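Sp1 protein (Swine acute diarrhea syndrome coronavirus, PDB 6LPA) probably suppresses host gene expression, as nsp1 proteins of other coronaviruses do, and is associated with host proliferation and immune evasion. Local coordinates at residues 42-47 / 99-104; 76-81 / 86-91. All blocks are in the same frame, centred on the assembly; numbering follows the deposited sequence.

How the interactions relate
Both contacts belong to the small beta-barrel characteristic of coronavirus nsp1 and lie with their centres about 11 Å apart. Interaction 1 joins strand 42-46 to strand 96-104 inside the barrel, while interaction 2 packs the turn after strand 71-77 against the outward-facing Trp-88 and Ile-90 of strand 85-91. Along the chain, interaction 2 is nested within the loop closed by interaction 1. Strands 42-46 and 85-91 are antiparallel neighbours, so the contacts meet directly: Val-45 N lies 2.8 Å from Trp-88 O, a probable hydrogen bond. One pair of strands thus contributes to the barrel interior through Phe-44 and to its outer layer through Trp-88.

Interaction 1. Residues 42-47 / 99-104; sequences CRFVAF and EEFQVI
Over one face of the Phe-44 ring lies the outer end of the Phe-101 ring, with CE2 of Phe-101 poised 3.9 Å above the plane of Phe-44 and over its centre. Seen from Phe-101, the approach is neither to a face nor squarely to an edge: the two planes are inclined at 43° and the ring centroids are 4.8 Å apart. The pair is therefore an oblique aromatic contact rather than a stack or a T-shape. Its weight falls on two atoms of Phe-101, CZ at 3.9 Å from Phe-44 CD2 and CE2 at 4.0 Å from Phe-44 CZ.

The pair illustrates how a beta-barrel is filled from non-adjacent strands. Backbone hydrogen bonds tie Phe-44 to Ala-9 and Ala-11, joining strand 42-46 to strand 6-11 and closing the barrel; strand 96-104 flanks strand 6-11 on its other side. The two phenylalanines thus meet across an intervening strand, their CB atoms directed toward one another. Phe-44 carries CG opposite its own backbone N (chi1 175°), which runs the ring along the barrel wall and presents its face to Phe-101. Around them, Leu-8, Val-10 and Leu-71 pack against Phe-101, and Leu-89 against Phe-44.

On the other side of strand 42-46 from Phe-44, Arg-43 NH1 donates to Cys-42 O at 3.0 Å, from above the carbonyl plane rather than on a lone pair, and also to Lys-40 O; NE bonds Ser-94 O. One guanidinium group thereby links three backbone carbonyls.

No hydrogen bond passes between the two segments. Their direct attachment rests on dispersion and on the water displaced where the two rings touch; Phe-44 is buried, while Phe-101 stays partly exposed. Strand pairing with 6-11 supplies the directional bonds.

Interaction 2. Residues 76-81 / 86-91; sequences ATFGAR and RGWLIP
Trp-88 and Ile-90, on the outer side of a barrel strand, receive Phe-78 from the type I beta turn that runs from Thr-77 to Ala-80; Arg-81, the residue after the turn, reaches Trp-88 alone. Near the start of strand 85-91, Arg-86 and Gly-87 form a classic beta bulge, both facing Leu-65 on strand 61-66.

Trp-88 follows as the centre of the contact. The edge of Phe-78 points at the face of the indole, the planes at 73°, with Phe-78 CE1 over the ring and 3.6 Å from Trp-88 CD2. Gln-50 touches both rings, adding a loop to this outer layer. At the rim of the indole, Arg-81 NH1 comes to 3.8 Å from Trp-88 CZ2 near the indole plane, so its charge does not sit over the aromatic face. The same nitrogen grips the turn: it donates to Phe-78 O at 3.1 Å on a lone pair and nearly straight (161°), and to Ala-80 O at 2.9 Å from above the carbonyl plane. The bend of the arginine at chi2 (-75°) folds the guanidinium back over its own loop.

Two residues on, Ile-90 extends the apolar surface with CD1 at 3.8 Å from Phe-78 CE1. The two ends of the turn also meet the second subunit, Thr-77 packing on Ala-80 of that subunit and Ala-80 on its Thr-77.

A water joins turn and strand at the indole edge: it accepts from Trp-88 NE1 at 3.0 Å and donates to Thr-77 O at 2.7 Å and Ala-80 O at 2.6 Å.

Interaction 1. Residues 42-47 / 99-104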
ATOM      1  N   CYS A  42      13.778   3.565  12.463  1.00 48.70           N
ATOM      2  CA  CYS A  42      13.613   3.340  11.035  1.00 48.23           C
ATOM      3  C   CYS A  42      14.735   4.051  10.271  1.00 49.97           C
ATOM      4  O   CYS A  42      15.262   5.071  10.730  1.00 42.74           O
ATOM      5  CB  CYS A  42      12.239   3.873  10.585  1.00 51.55           C
ATOM      6  SG  CYS A  42      10.870   2.805  10.952  1.00 47.81           S
ATOM      7  N   ARG A  43      15.068   3.533   9.072  1.00 43.29           N
ATOM      8  CA  ARG A  43      16.052   4.143   8.184  1.00 44.46           C
ATOM      9  C   ARG A  43      15.405   4.479   6.850  1.00 46.30           C
ATOM     10  O   ARG A  43      14.608   3.701   6.327  1.00 47.81           O
ATOM     11  CB  ARG A  43      17.272   3.236   7.945  1.00 40.67           C
ATOM     12  CG  ARG A  43      18.072   2.917   9.211  1.00 43.77           C
ATOM     13  CD  ARG A  43      18.779   4.160   9.833  1.00 44.92           C
ATOM     14  NE  ARG A  43      19.442   3.772  11.077  1.00 45.75           N
ATOM     15  CZ  ARG A  43      18.879   3.839  12.285  1.00 49.32           C
ATOM     16  NH1 ARG A  43      17.649   4.313  12.431  1.00 48.15           N
ATOM     17  NH2 ARG A  43      19.552   3.448  13.354  1.00 49.61           N
ATOM     18  N   PHE A  44      15.733   5.652   6.309  1.00 45.16           N
ATOM     19  CA  PHE A  44      15.245   6.011   4.990  1.00 46.56           C
ATOM     20  C   PHE A  44      16.138   5.395   3.920  1.00 50.70           C
ATOM     21  O   PHE A  44      17.357   5.589   3.925  1.00 44.97           O
ATOM     22  CB  PHE A  44      15.197   7.523   4.799  1.00 44.54           C
ATOM     23  CG  PHE A  44      14.816   7.930   3.394  1.00 45.55           C
ATOM     24  CD1 PHE A  44      13.485   8.077   3.041  1.00 48.31           C
ATOM     25  CD2 PHE A  44      15.787   8.151   2.427  1.00 43.97           C
ATOM     26  CE1 PHE A  44      13.139   8.448   1.747  1.00 47.21           C
ATOM     27  CE2 PHE A  44      15.455   8.519   1.148  1.00 43.10           C
ATOM     28  CZ  PHE A  44      14.131   8.663   0.799  1.00 48.11           C
ATOM     29  N   VAL A  45      15.523   4.701   2.974  1.00 47.46           N
ATOM     30  CA  VAL A  45      16.232   4.017   1.913  1.00 46.39           C
ATOM     31  C   VAL A  45      15.682   4.591   0.623  1.00 47.61           C
ATOM     32  O   VAL A  45      14.487   4.448   0.335  1.00 45.82           O
ATOM     33  CB  VAL A  45      16.039   2.498   1.991  1.00 48.25           C
ATOM     34  CG1 VAL A  45      16.888   1.776   0.938  1.00 43.79           C
ATOM     35  CG2 VAL A  45      16.346   2.022   3.409  1.00 48.84           C
ATOM     36  N   ALA A  46      16.537   5.272  -0.134  1.00 43.64           N
ATOM     37  CA  ALA A  46      16.112   5.880  -1.383  1.00 45.91           C
ATOM     38  C   ALA A  46      15.706   4.807  -2.389  1.00 46.46           C
ATOM     39  O   ALA A  46      16.231   3.687  -2.391  1.00 46.91           O
ATOM     40  CB  ALA A  46      17.238   6.739  -1.963  1.00 44.68           C
ATOM     41  N   PHE A  47      14.763   5.152  -3.255  1.00 47.09           N
ATOM     42  CA  PHE A  47      14.445   4.262  -4.357  1.00 49.18           C
ATOM     43  C   PHE A  47      15.657   4.154  -5.271  1.00 51.59           C
ATOM     44  O   PHE A  47      16.276   5.166  -5.625  1.00 48.78           O
ATOM     45  CB  PHE A  47      13.244   4.763  -5.152  1.00 46.53           C
ATOM     46  CG  PHE A  47      12.906   3.874  -6.324  1.00 48.97           C
ATOM     47  CD1 PHE A  47      12.150   2.720  -6.136  1.00 50.38           C
ATOM     48  CD2 PHE A  47      13.415   4.140  -7.592  1.00 48.52           C
ATOM     49  CE1 PHE A  47      11.862   1.865  -7.187  1.00 51.66           C
ATOM     50  CE2 PHE A  47      13.110   3.310  -8.657  1.00 51.41           C
ATOM     51  CZ  PHE A  47      12.336   2.150  -8.450  1.00 54.51           C
ATOM     52  N   GLU A  99      19.210  13.787   7.750  1.00 50.08           N
ATOM     53  CA  GLU A  99      18.818  14.612   6.615  1.00 51.84           C
ATOM     54  C   GLU A  99      17.393  15.110   6.801  1.00 57.19           C
ATOM     55  O   GLU A  99      16.590  14.508   7.517  1.00 54.11           O
ATOM     56  CB  GLU A  99      18.900  13.864   5.273  1.00 59.27           C
ATOM     57  CG  GLU A  99      20.181  13.106   5.003  1.00 56.41           C
ATOM     58  CD  GLU A  99      21.327  14.020   4.693  1.00 59.04           C
ATOM     59  OE1 GLU A  99      21.113  15.253   4.712  1.00 57.08           O
ATOM     60  OE2 GLU A  99      22.434  13.510   4.420  1.00 57.13           O
ATOM     61  N   GLU A 100      17.077  16.192   6.088  1.00 57.56           N
ATOM     62  CA  GLU A 100      15.841  16.941   6.263  1.00 58.99           C
ATOM     63  C   GLU A 100      14.869  16.658   5.128  1.00 57.80           C
ATOM     64  O   GLU A 100      15.221  16.799   3.953  1.00 56.29           O
ATOM     65  CB  GLU A 100      16.134  18.441   6.333  1.00 60.67           C
ATOM     66  CG  GLU A 100      15.285  19.150   7.340  1.00 68.60           C
ATOM     67  CD  GLU A 100      15.755  18.929   8.767  1.00 71.42           C
ATOM     68  OE1 GLU A 100      16.690  18.119   8.981  1.00 63.05           O
ATOM     69  OE2 GLU A 100      15.184  19.580   9.677  1.00 78.90           O
ATOM     70  N   PHE A 101      13.642  16.284   5.485  1.00 55.45           N
ATOM     71  CA  PHE A 101      12.602  15.958   4.524  1.00 56.52           C
ATOM     72  C   PHE A 101      11.331  16.708   4.889  1.00 60.68           C
ATOM     73  O   PHE A 101      11.139  17.133   6.030  1.00 66.80           O
ATOM     74  CB  PHE A 101      12.287  14.453   4.488  1.00 54.52           C
ATOM     75  CG  PHE A 101      13.450  13.590   4.100  1.00 52.67           C
ATOM     76  CD1 PHE A 101      14.435  13.259   5.026  1.00 55.16           C
ATOM     77  CD2 PHE A 101      13.553  13.083   2.821  1.00 51.46           C
ATOM     78  CE1 PHE A 101      15.522  12.450   4.662  1.00 52.96           C
ATOM     79  CE2 PHE A 101      14.623  12.274   2.460  1.00 52.10           C
ATOM     80  CZ  PHE A 101      15.605  11.961   3.383  1.00 51.90           C
ATOM     81  N   GLN A 102      10.434  16.826   3.919  1.00 60.81           N
ATOM     82  CA  GLN A 102       9.097  17.342   4.177  1.00 66.77           C
ATOM     83  C   GLN A 102       8.062  16.272   3.847  1.00 63.27           C
ATOM     84  O   GLN A 102       7.995  15.799   2.704  1.00 60.42           O
ATOM     85  CB  GLN A 102       8.862  18.626   3.392  1.00 69.53           C
ATOM     86  CG  GLN A 102       9.151  19.831   4.264  1.00 74.71           C
ATOM     87  CD  GLN A 102       9.425  21.069   3.469  1.00 82.94           C
ATOM     88  OE1 GLN A 102       9.938  21.002   2.348  1.00 78.12           O
ATOM     89  NE2 GLN A 102       9.091  22.222   4.043  1.00 88.96           N
ATOM     90  N   VAL A 103       7.250  15.915   4.850  1.00 61.91           N
ATOM     91  CA  VAL A 103       6.403  14.722   4.840  1.00 64.86           C
ATOM     92  C   VAL A 103       5.004  15.047   5.364  1.00 67.43           C
ATOM     93  O   VAL A 103       4.859  15.676   6.417  1.00 70.35           O
ATOM     94  CB  VAL A 103       7.008  13.589   5.698  1.00 62.93           C
ATOM     95  CG1 VAL A 103       6.221  12.314   5.500  1.00 56.95           C
ATOM     96  CG2 VAL A 103       8.494  13.385   5.394  1.00 60.21           C
ATOM     97  N   ILE A 104       3.981  14.570   4.657  1.00 65.70           N
ATOM     98  CA  ILE A 104       2.606  14.554   5.147  1.00 67.74           C
ATOM     99  C   ILE A 104       2.162  13.099   5.331  1.00 72.71           C
ATOM    100  O   ILE A 104       2.780  12.162   4.815  1.00 66.89           O
ATOM    101  CB  ILE A 104       1.640  15.290   4.196  1.00 67.63           C
ATOM    102  CG1 ILE A 104       2.353  16.408   3.449  1.00 66.54           C
ATOM    103  CG2 ILE A 104       0.451  15.856   4.969  1.00 76.47           C
ATOM    104  CD1 ILE A 104       1.528  16.990   2.343  1.00 63.47           C
TER

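Interaction 2. Residues 76-81 / 86-91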
ATOM      1  N   ALA A  76       2.808   0.435   2.841  1.00 47.26           N
ATOM      2  CA  ALA A  76       2.788  -0.245   1.550  1.00 50.93           C
ATOM      3  C   ALA A  76       3.795  -1.387   1.590  1.00 51.04           C
ATOM      4  O   ALA A  76       4.719  -1.391   2.413  1.00 48.69           O
ATOM      5  CB  ALA A  76       3.108   0.724   0.397  1.00 50.09           C
ATOM      6  N   THR A  77       3.603  -2.376   0.711  1.00 47.61           N
ATOM      7  CA  THR A  77       4.596  -3.437   0.609  1.00 49.97           C
ATOM      8  C   THR A  77       5.890  -2.875   0.040  1.00 49.43           C
ATOM      9  O   THR A  77       5.878  -1.946  -0.772  1.00 45.58           O
ATOM     10  CB  THR A  77       4.117  -4.595  -0.288  1.00 46.89           C
ATOM     11  OG1 THR A  77       3.832  -4.109  -1.612  1.00 48.40           O
ATOM     12  CG2 THR A  77       2.866  -5.285   0.316  1.00 50.20           C
ATOM     13  N   PHE A  78       7.010  -3.483   0.454  1.00 43.36           N
ATOM     14  CA  PHE A  78       8.325  -3.069  -0.026  1.00 45.80           C
ATOM     15  C   PHE A  78       8.417  -3.202  -1.543  1.00 50.43           C
ATOM     16  O   PHE A  78       9.092  -2.399  -2.204  1.00 46.72           O
ATOM     17  CB  PHE A  78       9.399  -3.906   0.692  1.00 49.51           C
ATOM     18  CG  PHE A  78      10.828  -3.478   0.435  1.00 51.16           C
ATOM     19  CD1 PHE A  78      11.183  -2.131   0.308  1.00 44.93           C
ATOM     20  CD2 PHE A  78      11.837  -4.441   0.357  1.00 47.10           C
ATOM     21  CE1 PHE A  78      12.531  -1.761   0.068  1.00 42.00           C
ATOM     22  CE2 PHE A  78      13.157  -4.087   0.127  1.00 51.76           C
ATOM     23  CZ  PHE A  78      13.513  -2.740  -0.012  1.00 47.29           C
ATOM     24  N   GLY A  79       7.707  -4.185  -2.113  1.00 47.77           N
ATOM     25  CA  GLY A  79       7.715  -4.430  -3.544  1.00 47.97           C
ATOM     26  C   GLY A  79       6.781  -3.556  -4.371  1.00 48.96           C
ATOM     27  O   GLY A  79       6.919  -3.521  -5.595  1.00 51.67           O
ATOM     28  N   ALA A  80       5.851  -2.840  -3.746  1.00 48.90           N
ATOM     29  CA  ALA A  80       4.959  -1.991  -4.531  1.00 50.27           C
ATOM     30  C   ALA A  80       5.735  -0.892  -5.256  1.00 51.35           C
ATOM     31  O   ALA A  80       6.743  -0.373  -4.760  1.00 47.42           O
ATOM     32  CB  ALA A  80       3.883  -1.362  -3.643  1.00 48.00           C
ATOM     33  N   ARG A  81       5.246  -0.529  -6.440  1.00 51.69           N
ATOM     34  CA  ARG A  81       5.919   0.422  -7.327  1.00 50.73           C
ATOM     35  C   ARG A  81       4.935   1.442  -7.895  1.00 52.64           C
ATOM     36  O   ARG A  81       4.593   1.401  -9.083  1.00 52.12           O
ATOM     37  CB  ARG A  81       6.634  -0.315  -8.462  1.00 49.59           C
ATOM     38  CG  ARG A  81       7.798  -1.186  -8.025  1.00 49.23           C
ATOM     39  CD  ARG A  81       9.004  -0.335  -7.663  1.00 44.95           C
ATOM     40  NE  ARG A  81      10.141  -1.153  -7.245  1.00 47.07           N
ATOM     41  CZ  ARG A  81      10.263  -1.705  -6.044  1.00 47.95           C
ATOM     42  NH1 ARG A  81       9.323  -1.530  -5.121  1.00 46.73           N
ATOM     43  NH2 ARG A  81      11.330  -2.432  -5.762  1.00 49.99           N
ATOM     44  N   ARG A  86       9.763   7.585  -3.937  1.00 45.63           N
ATOM     45  CA  ARG A  86      11.086   8.144  -3.666  1.00 49.12           C
ATOM     46  C   ARG A  86      11.907   7.313  -2.699  1.00 48.89           C
ATOM     47  O   ARG A  86      13.130   7.473  -2.643  1.00 48.17           O
ATOM     48  CB  ARG A  86      10.959   9.566  -3.103  1.00 47.90           C
ATOM     49  CG  ARG A  86      10.204  10.498  -4.009  1.00 44.15           C
ATOM     50  CD  ARG A  86      10.851  10.494  -5.401  1.00 46.37           C
ATOM     51  NE  ARG A  86      10.068  11.311  -6.314  1.00 51.47           N
ATOM     52  CZ  ARG A  86      10.245  11.380  -7.631  1.00 52.26           C
ATOM     53  NH1 ARG A  86      11.211  10.681  -8.236  1.00 49.05           N
ATOM     54  NH2 ARG A  86       9.447  12.168  -8.342  1.00 54.40           N
ATOM     55  N   GLY A  87      11.277   6.440  -1.933  1.00 47.13           N
ATOM     56  CA  GLY A  87      12.024   5.640  -0.992  1.00 46.94           C
ATOM     57  C   GLY A  87      11.115   5.145   0.114  1.00 47.23           C
ATOM     58  O   GLY A  87       9.900   5.305   0.058  1.00 49.18           O
ATOM     59  N   TRP A  88      11.742   4.529   1.113  1.00 44.43           N
ATOM     60  CA  TRP A  88      11.001   3.906   2.201  1.00 45.98           C
ATOM     61  C   TRP A  88      11.649   4.247   3.534  1.00 45.21           C
ATOM     62  O   TRP A  88      12.843   4.544   3.613  1.00 45.41           O
ATOM     63  CB  TRP A  88      10.952   2.381   2.072  1.00 46.15           C
ATOM     64  CG  TRP A  88      10.546   1.845   0.730  1.00 47.91           C
ATOM     65  CD1 TRP A  88       9.297   1.434   0.354  1.00 43.90           C
ATOM     66  CD2 TRP A  88      11.407   1.618  -0.403  1.00 45.81           C
ATOM     67  NE1 TRP A  88       9.331   0.969  -0.953  1.00 46.63           N
ATOM     68  CE2 TRP A  88      10.608   1.077  -1.439  1.00 42.14           C
ATOM     69  CE3 TRP A  88      12.772   1.827  -0.642  1.00 46.43           C
ATOM     70  CZ2 TRP A  88      11.132   0.748  -2.701  1.00 47.74           C
ATOM     71  CZ3 TRP A  88      13.294   1.506  -1.907  1.00 48.52           C
ATOM     72  CH2 TRP A  88      12.473   0.958  -2.914  1.00 45.38           C
ATOM     73  N   LEU A  89      10.846   4.168   4.591  1.00 43.20           N
ATOM     74  CA  LEU A  89      11.338   4.112   5.962  1.00 46.00           C
ATOM     75  C   LEU A  89      11.116   2.690   6.442  1.00 46.80           C
ATOM     76  O   LEU A  89       9.982   2.195   6.415  1.00 44.68           O
ATOM     77  CB  LEU A  89      10.613   5.112   6.862  1.00 43.99           C
ATOM     78  CG  LEU A  89      11.071   6.565   6.803  1.00 47.26           C
ATOM     79  CD1 LEU A  89       9.961   7.476   7.328  1.00 48.98           C
ATOM     80  CD2 LEU A  89      12.354   6.723   7.635  1.00 48.99           C
ATOM     81  N   ILE A  90      12.196   2.036   6.857  1.00 46.15           N
ATOM     82  CA  ILE A  90      12.198   0.615   7.175  1.00 45.03           C
ATOM     83  C   ILE A  90      12.887   0.417   8.514  1.00 45.46           C
ATOM     84  O   ILE A  90      13.998   0.939   8.721  1.00 42.80           O
ATOM     85  CB  ILE A  90      12.921  -0.206   6.088  1.00 47.83           C
ATOM     86  CG1 ILE A  90      12.529   0.277   4.679  1.00 43.44           C
ATOM     87  CG2 ILE A  90      12.648  -1.687   6.285  1.00 46.09           C
ATOM     88  CD1 ILE A  90      13.350  -0.343   3.539  1.00 41.92           C
ATOM     89  N   PRO A  91      12.300  -0.359   9.423  1.00 43.08           N
ATOM     90  CA  PRO A  91      12.976  -0.640  10.699  1.00 49.21           C
ATOM     91  C   PRO A  91      14.353  -1.230  10.444  1.00 49.21           C
ATOM     92  O   PRO A  91      14.502  -2.234   9.738  1.00 47.19           O
ATOM     93  CB  PRO A  91      12.029  -1.629  11.394  1.00 51.44           C
ATOM     94  CG  PRO A  91      10.672  -1.312  10.816  1.00 46.87           C
ATOM     95  CD  PRO A  91      10.956  -0.961   9.360  1.00 45.36           C
TER
HETATM   96  O   HOH W   1       6.726   0.211  -2.213  1.00 49.04           O